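Local structure of beta-phenylalanine aminotransferase (Variovorax paradoxus, 4AO9) at residues A[135-143]-A[282-290]; A[100-111]-A[329-339]. The protein is a pyridoxal-5'-phosphate-dependent class III aminotransferase that transfers the amino group of beta-phenylalanine to a keto acid acceptor. All coordinates share one frame; numbering follows the deposited sequence.

Contact 1: A[135-143]-A[282-290]; sequences LICERFPQI and LTTLGKYIG. With PLP (pyridoxal-5'-phosphate), chain C.
Ile143 is nearest Thr283, with their CA atoms 6.9 Å apart, and Ile136 is nearest Ile289, CA to CA 8.6 Å, which places the type I turn from Phe140 to Ile143 by strand 282-286 and the end of helix 129-139 by the 3-10 segment 288-289. No direct hydrogen bond crosses between the segments; side-chain packing and two water bridges join them. Leu285 is the centre of the apolar part. Its CD1 meets CG2 of Ile136 at 3.5 Å, the two side chains running alongside in opposite senses, and CD1 of Ile143 comes to it tip to tip. With CG1 beside its backbone N (chi1 -68°), Ile136 divides its branches: CG2 serves Leu285, while CD1 reaches CG2 of Ile289 at 3.6 Å. The Phe140 ring has CD2 of Leu285 over one face; CD1 of Ile289 and OH of Tyr288 stand at its edge, near the ring plane. That hydroxyl is hydrogen-bonded to Ser265.

Strand 282-286 belongs to the seven-stranded mixed sheet of the large PLP-binding domain, in the fold-type I manner of class III aminotransferases. In the same segment, Lys287 is covalently joined to the cofactor, its NZ 1.5 Å from PLP C4A; a weak hydrogen bond runs from NZ to PLP O3. PLP is also hydrogen-bonded to OG1 of Thr320 of the second subunit.

At the polar end, CG of Gln142 lies 3.6 Å from OG1 of Thr283, and two waters bridge the pair: one receives a bond from OG1 and donates to Gln142 O, the other donates to OG1 and accepts from Gln142 NE2. Ser280 binds OG1 as well, and Asn274 holds Gln142 OE1.

Contact 2: A[100-111]-A[329-339]; sequences VYGHSAPEIRDA and AAGYAGLTKLF
The Tyr101 ring carries CG1 of its neighbour Val100 over the centre of one face, while CA of Gly334, CB of Phe339 and CD1 of Leu338 approach it obliquely. The Phe339 ring receives CG2 of Val100 over one face, a CH-pi contact 4.1 Å from the ring centroid and offset toward the rim. CG1 of Val100 also touches Phe339, 4.0 Å from its CG. Val100 CG2 is anti to the backbone N and CG1 sits between N and the carbonyl carbon (chi1 77°), which spreads the two branches between the aromatics. CE1 of Tyr101 packs 3.5 Å from CA of Gly334, against bare backbone. The phenol oxygen is hydrogen-bonded to Tyr288 O.

Leu338, just past the helix end, where its N and that of Phe339 both bond to Gly334 O, puts CD1 3.8 Å from CB of Ala105 and also against Tyr101 and the carboxylate end of Glu107. The bend in Glu107 at chi2 (86°) turns its carboxylate back over the Leu338 methyls, and its CG lies against CD of the extended Lys337. A water links the two residues by another route, donating to Glu107 O and accepting from Lys337 NZ.

Further along, the packing between the helices uses small residues, Ala111, Ala329, Ala330, Ala333 and Gly334, beside Ile108. Ile108 reaches with CD1 to Gly334 CA at 3.6 Å, and CB of Ala111 meets CB of Ala333 at 3.6 Å. The axes of segments 106-111 and 329-337 approach to 8.4 Å with their directions at 152°: helices 106-117 and 325-337 form a close antiparallel pair, set next to helix 129-139 in the class III aminotransferase fold.

Contact 1 is wholly buried beside the central sheet and includes the cofactor lysine, whereas contact 2 lies farther out and is only partly buried, with Lys337 exposed at its outer side. The two abut, their centres about 16 Å apart: Arg139 NH1 probably bonds to Phe339 O, and the Tyr288 and Phe339 rings meet edge-to-face. Helix 325-337 also packs on helix 129-139 through Leu335 and Leu135. Branched aliphatic side chains surround Phe140 in contact 1, with Tyr288 at the ring edge and two waters at the polar end; contact 2 has small residues between its helices, and two aromatic rings with Leu338 at the other end. Both touch the second subunit.

Contact 1: A[135-143]-A[282-290]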
loop_
_atom_site.group_PDB
_atom_site.type_symbol
_atom_site.label_atom_id
_atom_site.label_comp_id
_atom_site.label_asym_id
_atom_site.label_seq_id
_atom_site.Cartn_x
_atom_site.Cartn_y
_atom_site.Cartn_z
ATOM N N LEU A 135 -1.971 -4.119 -21.024
ATOM C CA LEU A 135 -1.032 -5.235 -21.051
ATOM C C LEU A 135 -1.467 -6.340 -20.095
ATOM O O LEU A 135 -1.463 -7.523 -20.454
ATOM C CB LEU A 135 0.376 -4.754 -20.688
ATOM C CG LEU A 135 1.495 -5.770 -20.941
ATOM C CD1 LEU A 135 1.715 -6.004 -22.434
ATOM C CD2 LEU A 135 2.776 -5.271 -20.329
ATOM N N ILE A 136 -1.878 -5.956 -18.890
ATOM C CA ILE A 136 -2.271 -6.949 -17.900
ATOM C C ILE A 136 -3.551 -7.682 -18.312
ATOM O O ILE A 136 -3.628 -8.910 -18.189
ATOM C CB ILE A 136 -2.402 -6.320 -16.499
ATOM C CG1 ILE A 136 -1.019 -5.891 -15.991
ATOM C CG2 ILE A 136 -3.067 -7.299 -15.544
ATOM C CD1 ILE A 136 -1.090 -4.938 -14.770
ATOM N N CYS A 137 -4.540 -6.938 -18.806
ATOM C CA CYS A 137 -5.794 -7.536 -19.257
ATOM C C CYS A 137 -5.559 -8.498 -20.417
ATOM O O CYS A 137 -6.246 -9.511 -20.529
ATOM C CB CYS A 137 -6.801 -6.457 -19.656
ATOM S SG CYS A 137 -7.406 -5.479 -18.245
ATOM N N GLU A 138 -4.600 -8.175 -21.276
ATOM C CA GLU A 138 -4.269 -9.051 -22.408
ATOM C C GLU A 138 -3.547 -10.310 -21.952
ATOM O O GLU A 138 -3.766 -11.393 -22.512
ATOM C CB GLU A 138 -3.437 -8.301 -23.447
ATOM C CG GLU A 138 -4.243 -7.296 -24.231
ATOM C CD GLU A 138 -3.396 -6.397 -25.133
ATOM O OE1 GLU A 138 -2.147 -6.378 -25.008
ATOM O OE2 GLU A 138 -4.006 -5.681 -25.946
ATOM N N ARG A 139 -2.688 -10.179 -20.947
ATOM C CA ARG A 139 -1.919 -11.303 -20.432
ATOM C C ARG A 139 -2.776 -12.253 -19.605
ATOM O O ARG A 139 -2.553 -13.464 -19.611
ATOM C CB ARG A 139 -0.749 -10.786 -19.593
ATOM C CG ARG A 139 0.221 -11.865 -19.137
ATOM C CD ARG A 139 1.473 -11.225 -18.599
ATOM N NE ARG A 139 2.447 -12.194 -18.086
ATOM C CZ ARG A 139 3.762 -12.053 -18.213
ATOM N NH1 ARG A 139 4.265 -11.007 -18.867
ATOM N NH2 ARG A 139 4.575 -12.960 -17.690
ATOM N N PHE A 140 -3.755 -11.692 -18.895
ATOM C CA PHE A 140 -4.630 -12.465 -18.026
ATOM C C PHE A 140 -6.080 -12.142 -18.413
ATOM O O PHE A 140 -6.735 -11.305 -17.788
ATOM C CB PHE A 140 -4.360 -12.111 -16.554
ATOM C CG PHE A 140 -2.908 -12.220 -16.151
ATOM C CD1 PHE A 140 -2.312 -13.462 -15.946
ATOM C CD2 PHE A 140 -2.140 -11.076 -15.950
ATOM C CE1 PHE A 140 -0.975 -13.569 -15.564
ATOM C CE2 PHE A 140 -0.803 -11.173 -15.556
ATOM C CZ PHE A 140 -0.220 -12.421 -15.371
ATOM N N PRO A 141 -6.593 -12.806 -19.463
ATOM C CA PRO A 141 -7.876 -12.402 -20.043
ATOM C C PRO A 141 -9.106 -12.567 -19.141
ATOM O O PRO A 141 -10.177 -12.025 -19.454
ATOM C CB PRO A 141 -7.983 -13.271 -21.302
ATOM C CG PRO A 141 -6.591 -13.657 -21.612
ATOM C CD PRO A 141 -5.919 -13.825 -20.289
ATOM N N GLN A 142 -8.960 -13.294 -18.034
ATOM C CA GLN A 142 -10.002 -13.340 -16.999
ATOM C C GLN A 142 -10.150 -11.994 -16.288
ATOM O O GLN A 142 -11.088 -11.793 -15.508
ATOM C CB GLN A 142 -9.729 -14.451 -15.975
ATOM C CG GLN A 142 -8.502 -14.214 -15.090
ATOM C CD GLN A 142 -7.214 -14.776 -15.670
ATOM O OE1 GLN A 142 -6.897 -14.591 -16.851
ATOM N NE2 GLN A 142 -6.454 -15.468 -14.823
ATOM N N ILE A 143 -9.222 -11.079 -16.572
ATOM C CA ILE A 143 -9.309 -9.711 -16.060
ATOM C C ILE A 143 -9.809 -8.822 -17.202
ATOM O O ILE A 143 -9.061 -8.504 -18.139
ATOM C CB ILE A 143 -7.950 -9.228 -15.517
ATOM C CG1 ILE A 143 -7.505 -10.129 -14.356
ATOM C CG2 ILE A 143 -8.024 -7.757 -15.105
ATOM C CD1 ILE A 143 -6.102 -9.829 -13.842
ATOM N N LEU A 282 -12.973 -12.670 -9.901
ATOM C CA LEU A 282 -11.939 -11.641 -9.740
ATOM C C LEU A 282 -10.602 -12.329 -9.550
ATOM O O LEU A 282 -10.546 -13.499 -9.129
ATOM C CB LEU A 282 -12.211 -10.724 -8.534
ATOM C CG LEU A 282 -13.509 -9.911 -8.553
ATOM C CD1 LEU A 282 -13.722 -9.260 -7.190
ATOM C CD2 LEU A 282 -13.496 -8.847 -9.643
ATOM N N THR A 283 -9.535 -11.584 -9.837
ATOM C CA THR A 283 -8.171 -12.031 -9.648
ATOM C C THR A 283 -7.395 -10.869 -9.049
ATOM O O THR A 283 -7.556 -9.721 -9.480
ATOM C CB THR A 283 -7.543 -12.400 -10.996
ATOM O OG1 THR A 283 -8.276 -13.502 -11.556
ATOM C CG2 THR A 283 -6.072 -12.805 -10.831
ATOM N N THR A 284 -6.539 -11.175 -8.078
ATOM C CA THR A 284 -5.624 -10.164 -7.556
ATOM C C THR A 284 -4.192 -10.475 -7.985
ATOM O O THR A 284 -3.812 -11.642 -8.169
ATOM C CB THR A 284 -5.738 -10.020 -6.040
ATOM O OG1 THR A 284 -5.492 -11.292 -5.423
ATOM C CG2 THR A 284 -7.147 -9.523 -5.662
ATOM N N LEU A 285 -3.428 -9.400 -8.182
ATOM C CA LEU A 285 -2.050 -9.451 -8.659
ATOM C C LEU A 285 -1.181 -8.537 -7.811
ATOM O O LEU A 285 -1.674 -7.622 -7.151
ATOM C CB LEU A 285 -1.991 -8.962 -10.109
ATOM C CG LEU A 285 -2.777 -9.745 -11.150
ATOM C CD1 LEU A 285 -2.766 -8.958 -12.465
ATOM C CD2 LEU A 285 -2.190 -11.135 -11.356
ATOM N N GLY A 286 0.123 -8.788 -7.842
ATOM C CA GLY A 286 1.059 -7.958 -7.108
ATOM C C GLY A 286 2.484 -8.358 -7.384
ATOM O O GLY A 286 2.811 -8.917 -8.442
ATOM N N LYS A 287 3.328 -8.056 -6.404
ATOM C CA LYS A 287 4.773 -8.378 -6.434
ATOM C C LYS A 287 5.419 -7.939 -7.787
ATOM O O LYS A 287 5.485 -6.739 -8.065
ATOM C CB LYS A 287 5.007 -9.820 -5.948
ATOM C CG LYS A 287 4.757 -9.792 -4.409
ATOM C CD LYS A 287 5.321 -11.019 -3.711
ATOM C CE LYS A 287 5.094 -11.041 -2.192
ATOM N NZ LYS A 287 3.899 -11.856 -1.866
ATOM N N TYR A 288 5.861 -8.869 -8.622
ATOM C CA TYR A 288 6.690 -8.511 -9.787
ATOM C C TYR A 288 6.004 -7.697 -10.890
ATOM O O TYR A 288 6.674 -7.129 -11.753
ATOM C CB TYR A 288 7.261 -9.785 -10.424
ATOM C CG TYR A 288 6.189 -10.537 -11.192
ATOM C CD1 TYR A 288 5.286 -11.366 -10.526
ATOM C CD2 TYR A 288 6.041 -10.375 -12.576
ATOM C CE1 TYR A 288 4.280 -12.021 -11.209
ATOM C CE2 TYR A 288 5.034 -11.042 -13.276
ATOM C CZ TYR A 288 4.165 -11.865 -12.577
ATOM O OH TYR A 288 3.157 -12.496 -13.258
ATOM N N ILE A 289 4.675 -7.673 -10.898
ATOM C CA ILE A 289 3.948 -7.007 -11.977
ATOM C C ILE A 289 4.261 -5.504 -12.055
ATOM O O ILE A 289 4.190 -4.916 -13.131
ATOM C CB ILE A 289 2.417 -7.309 -11.907
ATOM C CG1 ILE A 289 2.137 -8.814 -12.063
ATOM C CG2 ILE A 289 1.653 -6.519 -12.957
ATOM C CD1 ILE A 289 2.046 -9.310 -13.505
ATOM N N GLY A 290 4.645 -4.893 -10.927
ATOM C CA GLY A 290 5.056 -3.494 -10.910
ATOM C C GLY A 290 6.520 -3.232 -11.218
ATOM O O GLY A 290 7.025 -2.158 -10.915
HETATM N N1 PLP C . -1.113 -12.561 -1.435
HETATM C C2 PLP C . -0.107 -13.383 -1.733
HETATM C C2A PLP C . -0.474 -14.779 -2.241
HETATM C C3 PLP C . 1.218 -12.958 -1.595
HETATM O O3 PLP C . 2.131 -13.750 -1.893
HETATM C C4 PLP C . 1.530 -11.668 -1.136
HETATM C C4A PLP C . 2.971 -11.142 -0.987
HETATM C C5 PLP C . 0.424 -10.854 -0.802
HETATM C C6 PLP C . -0.876 -11.333 -0.964
HETATM C C5A PLP C . 0.619 -9.424 -0.263
HETATM O O4P PLP C . 1.191 -8.518 -1.109
HETATM P P PLP C . 1.900 -7.234 -0.443
HETATM O O1P PLP C . 3.118 -7.764 0.406
HETATM O O2P PLP C . 0.871 -6.513 0.497
HETATM O O3P PLP C . 2.273 -6.351 -1.585
HETATM O O HOH W 1 -10.768 -12.957 -12.743
HETATM O O HOH W 2 -7.116 -16.013 -11.991
#

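Contact 2: A[100-111]-A[329-339]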
loop_
_atom_site.group_PDB
_atom_site.type_symbol
_atom_site.label_atom_id
_atom_site.label_comp_id
_atom_site.label_asym_id
_atom_site.label_seq_id
_atom_site.Cartn_x
_atom_site.Cartn_y
_atom_site.Cartn_z
ATOM N N VAL A 100 11.808 -10.698 -9.641
ATOM C CA VAL A 100 12.052 -11.634 -10.740
ATOM C C VAL A 100 13.072 -11.101 -11.751
ATOM O O VAL A 100 13.684 -11.882 -12.491
ATOM C CB VAL A 100 10.723 -12.072 -11.434
ATOM C CG1 VAL A 100 10.181 -10.981 -12.377
ATOM C CG2 VAL A 100 10.908 -13.402 -12.171
ATOM N N TYR A 101 13.265 -9.785 -11.768
ATOM C CA TYR A 101 14.177 -9.148 -12.727
ATOM C C TYR A 101 15.602 -9.063 -12.207
ATOM O O TYR A 101 16.497 -8.581 -12.909
ATOM C CB TYR A 101 13.677 -7.740 -13.079
ATOM C CG TYR A 101 12.206 -7.705 -13.407
ATOM C CD1 TYR A 101 11.746 -8.085 -14.662
ATOM C CD2 TYR A 101 11.269 -7.324 -12.441
ATOM C CE1 TYR A 101 10.380 -8.060 -14.957
ATOM C CE2 TYR A 101 9.904 -7.310 -12.735
ATOM C CZ TYR A 101 9.481 -7.671 -13.989
ATOM O OH TYR A 101 8.129 -7.660 -14.263
ATOM N N GLY A 102 15.814 -9.531 -10.980
ATOM C CA GLY A 102 17.087 -9.314 -10.300
ATOM C C GLY A 102 17.176 -7.902 -9.739
ATOM O O GLY A 102 16.201 -7.130 -9.744
ATOM N N HIS A 103 18.368 -7.540 -9.279
ATOM C CA HIS A 103 18.530 -6.324 -8.479
ATOM C C HIS A 103 18.938 -5.075 -9.236
ATOM O O HIS A 103 18.959 -3.996 -8.657
ATOM C CB HIS A 103 19.492 -6.612 -7.322
ATOM C CG HIS A 103 19.040 -7.762 -6.485
ATOM N ND1 HIS A 103 17.936 -7.683 -5.664
ATOM C CD2 HIS A 103 19.474 -9.043 -6.416
ATOM C CE1 HIS A 103 17.731 -8.858 -5.095
ATOM N NE2 HIS A 103 18.649 -9.704 -5.538
ATOM N N SER A 104 19.228 -5.212 -10.530
ATOM C CA SER A 104 19.819 -4.107 -11.287
ATOM C C SER A 104 19.503 -4.119 -12.774
ATOM O O SER A 104 20.317 -3.673 -13.577
ATOM C CB SER A 104 21.341 -4.096 -11.097
ATOM O OG SER A 104 21.913 -5.309 -11.549
ATOM N N ALA A 105 18.331 -4.615 -13.147
ATOM C CA ALA A 105 17.959 -4.673 -14.560
ATOM C C ALA A 105 17.964 -3.271 -15.176
ATOM O O ALA A 105 17.263 -2.392 -14.694
ATOM C CB ALA A 105 16.586 -5.334 -14.711
ATOM N N PRO A 106 18.770 -3.043 -16.231
ATOM C CA PRO A 106 18.803 -1.705 -16.812
ATOM C C PRO A 106 17.477 -1.310 -17.453
ATOM O O PRO A 106 17.148 -0.128 -17.489
ATOM C CB PRO A 106 19.929 -1.790 -17.860
ATOM C CG PRO A 106 20.056 -3.240 -18.164
ATOM C CD PRO A 106 19.724 -3.959 -16.883
ATOM N N GLU A 107 16.708 -2.292 -17.917
ATOM C CA GLU A 107 15.404 -2.024 -18.533
ATOM C C GLU A 107 14.462 -1.355 -17.537
ATOM O O GLU A 107 13.700 -0.445 -17.897
ATOM C CB GLU A 107 14.787 -3.321 -19.059
ATOM C CG GLU A 107 15.545 -3.931 -20.241
ATOM C CD GLU A 107 16.709 -4.836 -19.827
ATOM O OE1 GLU A 107 17.015 -4.969 -18.617
ATOM O OE2 GLU A 107 17.337 -5.434 -20.743
ATOM N N ILE A 108 14.534 -1.802 -16.285
ATOM C CA ILE A 108 13.716 -1.247 -15.211
ATOM C C ILE A 108 14.251 0.116 -14.814
ATOM O O ILE A 108 13.499 1.102 -14.754
ATOM C CB ILE A 108 13.719 -2.194 -13.972
ATOM C CG1 ILE A 108 13.126 -3.578 -14.309
ATOM C CG2 ILE A 108 13.001 -1.558 -12.771
ATOM C CD1 ILE A 108 11.688 -3.565 -14.824
ATOM N N ARG A 109 15.551 0.179 -14.543
ATOM C CA ARG A 109 16.156 1.427 -14.118
ATOM C C ARG A 109 15.939 2.537 -15.145
ATOM O O ARG A 109 15.563 3.646 -14.780
ATOM C CB ARG A 109 17.632 1.227 -13.803
ATOM C CG ARG A 109 18.330 2.496 -13.329
ATOM C CD ARG A 109 19.754 2.206 -12.891
ATOM N NE ARG A 109 20.545 1.670 -13.995
ATOM C CZ ARG A 109 20.881 0.390 -14.142
ATOM N NH1 ARG A 109 20.510 -0.523 -13.242
ATOM N NH2 ARG A 109 21.599 0.020 -15.194
ATOM N N ASP A 110 16.152 2.230 -16.425
ATOM C CA ASP A 110 15.972 3.237 -17.480
ATOM C C ASP A 110 14.512 3.689 -17.621
ATOM O O ASP A 110 14.256 4.869 -17.867
ATOM C CB ASP A 110 16.526 2.743 -18.822
ATOM C CG ASP A 110 18.045 2.608 -18.821
ATOM O OD1 ASP A 110 18.712 3.149 -17.915
ATOM O OD2 ASP A 110 18.566 1.947 -19.738
ATOM N N ALA A 111 13.568 2.765 -17.445
ATOM C CA ALA A 111 12.154 3.127 -17.488
ATOM C C ALA A 111 11.797 4.077 -16.351
ATOM O O ALA A 111 11.074 5.045 -16.550
ATOM C CB ALA A 111 11.286 1.887 -17.445
ATOM N N ALA A 329 5.570 2.790 -15.396
ATOM C CA ALA A 329 6.673 2.642 -16.347
ATOM C C ALA A 329 7.458 1.355 -16.092
ATOM O O ALA A 329 7.753 0.601 -17.029
ATOM C CB ALA A 329 7.590 3.858 -16.274
ATOM N N ALA A 330 7.790 1.092 -14.831
ATOM C CA ALA A 330 8.616 -0.072 -14.501
ATOM C C ALA A 330 7.879 -1.366 -14.804
ATOM O O ALA A 330 8.456 -2.311 -15.355
ATOM C CB ALA A 330 9.032 -0.042 -13.035
ATOM N N GLY A 331 6.598 -1.413 -14.452
ATOM C CA GLY A 331 5.796 -2.601 -14.706
ATOM C C GLY A 331 5.728 -2.926 -16.186
ATOM O O GLY A 331 5.933 -4.074 -16.588
ATOM N N TYR A 332 5.435 -1.915 -17.002
ATOM C CA TYR A 332 5.314 -2.137 -18.434
ATOM C C TYR A 332 6.644 -2.574 -19.051
ATOM O O TYR A 332 6.673 -3.515 -19.853
ATOM C CB TYR A 332 4.773 -0.883 -19.122
ATOM C CG TYR A 332 4.488 -1.078 -20.588
ATOM C CD1 TYR A 332 3.252 -1.549 -21.012
ATOM C CD2 TYR A 332 5.459 -0.784 -21.546
ATOM C CE1 TYR A 332 2.979 -1.736 -22.354
ATOM C CE2 TYR A 332 5.200 -0.974 -22.897
ATOM C CZ TYR A 332 3.958 -1.447 -23.287
ATOM O OH TYR A 332 3.693 -1.628 -24.628
ATOM N N ALA A 333 7.733 -1.909 -18.669
ATOM C CA ALA A 333 9.053 -2.277 -19.165
ATOM C C ALA A 333 9.413 -3.712 -18.789
ATOM O O ALA A 333 9.895 -4.480 -19.619
ATOM C CB ALA A 333 10.093 -1.314 -18.648
ATOM N N GLY A 334 9.159 -4.086 -17.540
ATOM C CA GLY A 334 9.508 -5.421 -17.069
ATOM C C GLY A 334 8.759 -6.515 -17.804
ATOM O O GLY A 334 9.355 -7.504 -18.251
ATOM N N LEU A 335 7.453 -6.336 -17.948
ATOM C CA LEU A 335 6.624 -7.364 -18.562
ATOM C C LEU A 335 6.832 -7.502 -20.066
ATOM O O LEU A 335 6.694 -8.607 -20.610
ATOM C CB LEU A 335 5.147 -7.142 -18.234
ATOM C CG LEU A 335 4.799 -7.248 -16.742
ATOM C CD1 LEU A 335 3.360 -6.825 -16.505
ATOM C CD2 LEU A 335 5.051 -8.644 -16.193
ATOM N N THR A 336 7.161 -6.395 -20.731
ATOM C CA THR A 336 7.354 -6.430 -22.192
ATOM C C THR A 336 8.775 -6.796 -22.607
ATOM O O THR A 336 8.958 -7.447 -23.645
ATOM C CB THR A 336 6.990 -5.103 -22.889
ATOM O OG1 THR A 336 7.758 -4.034 -22.334
ATOM C CG2 THR A 336 5.516 -4.781 -22.759
ATOM N N LYS A 337 9.764 -6.388 -21.814
ATOM C CA LYS A 337 11.173 -6.561 -22.203
ATOM C C LYS A 337 11.862 -7.751 -21.550
ATOM O O LYS A 337 12.827 -8.293 -22.112
ATOM C CB LYS A 337 11.984 -5.285 -21.942
ATOM C CG LYS A 337 11.510 -4.074 -22.732
ATOM C CD LYS A 337 12.338 -2.838 -22.419
ATOM C CE LYS A 337 11.836 -1.621 -23.190
ATOM N NZ LYS A 337 12.749 -0.453 -23.013
ATOM N N LEU A 338 11.384 -8.160 -20.375
ATOM C CA LEU A 338 12.092 -9.161 -19.586
ATOM C C LEU A 338 11.237 -10.354 -19.201
ATOM O O LEU A 338 11.489 -11.466 -19.652
ATOM C CB LEU A 338 12.705 -8.522 -18.332
ATOM C CG LEU A 338 13.790 -7.474 -18.579
ATOM C CD1 LEU A 338 14.179 -6.790 -17.290
ATOM C CD2 LEU A 338 14.999 -8.139 -19.241
ATOM N N PHE A 339 10.228 -10.133 -18.365
ATOM C CA PHE A 339 9.407 -11.244 -17.904
ATOM C C PHE A 339 8.148 -11.364 -18.735
ATOM O O PHE A 339 7.028 -11.137 -18.258
ATOM C CB PHE A 339 9.082 -11.116 -16.415
ATOM C CG PHE A 339 8.602 -12.405 -15.788
ATOM C CD1 PHE A 339 9.429 -13.524 -15.746
ATOM C CD2 PHE A 339 7.324 -12.500 -15.246
ATOM C CE1 PHE A 339 8.998 -14.715 -15.166
ATOM C CE2 PHE A 339 6.881 -13.687 -14.665
ATOM C CZ PHE A 339 7.724 -14.798 -14.622
HETATM O O HOH W 3 13.290 0.140 -20.474
#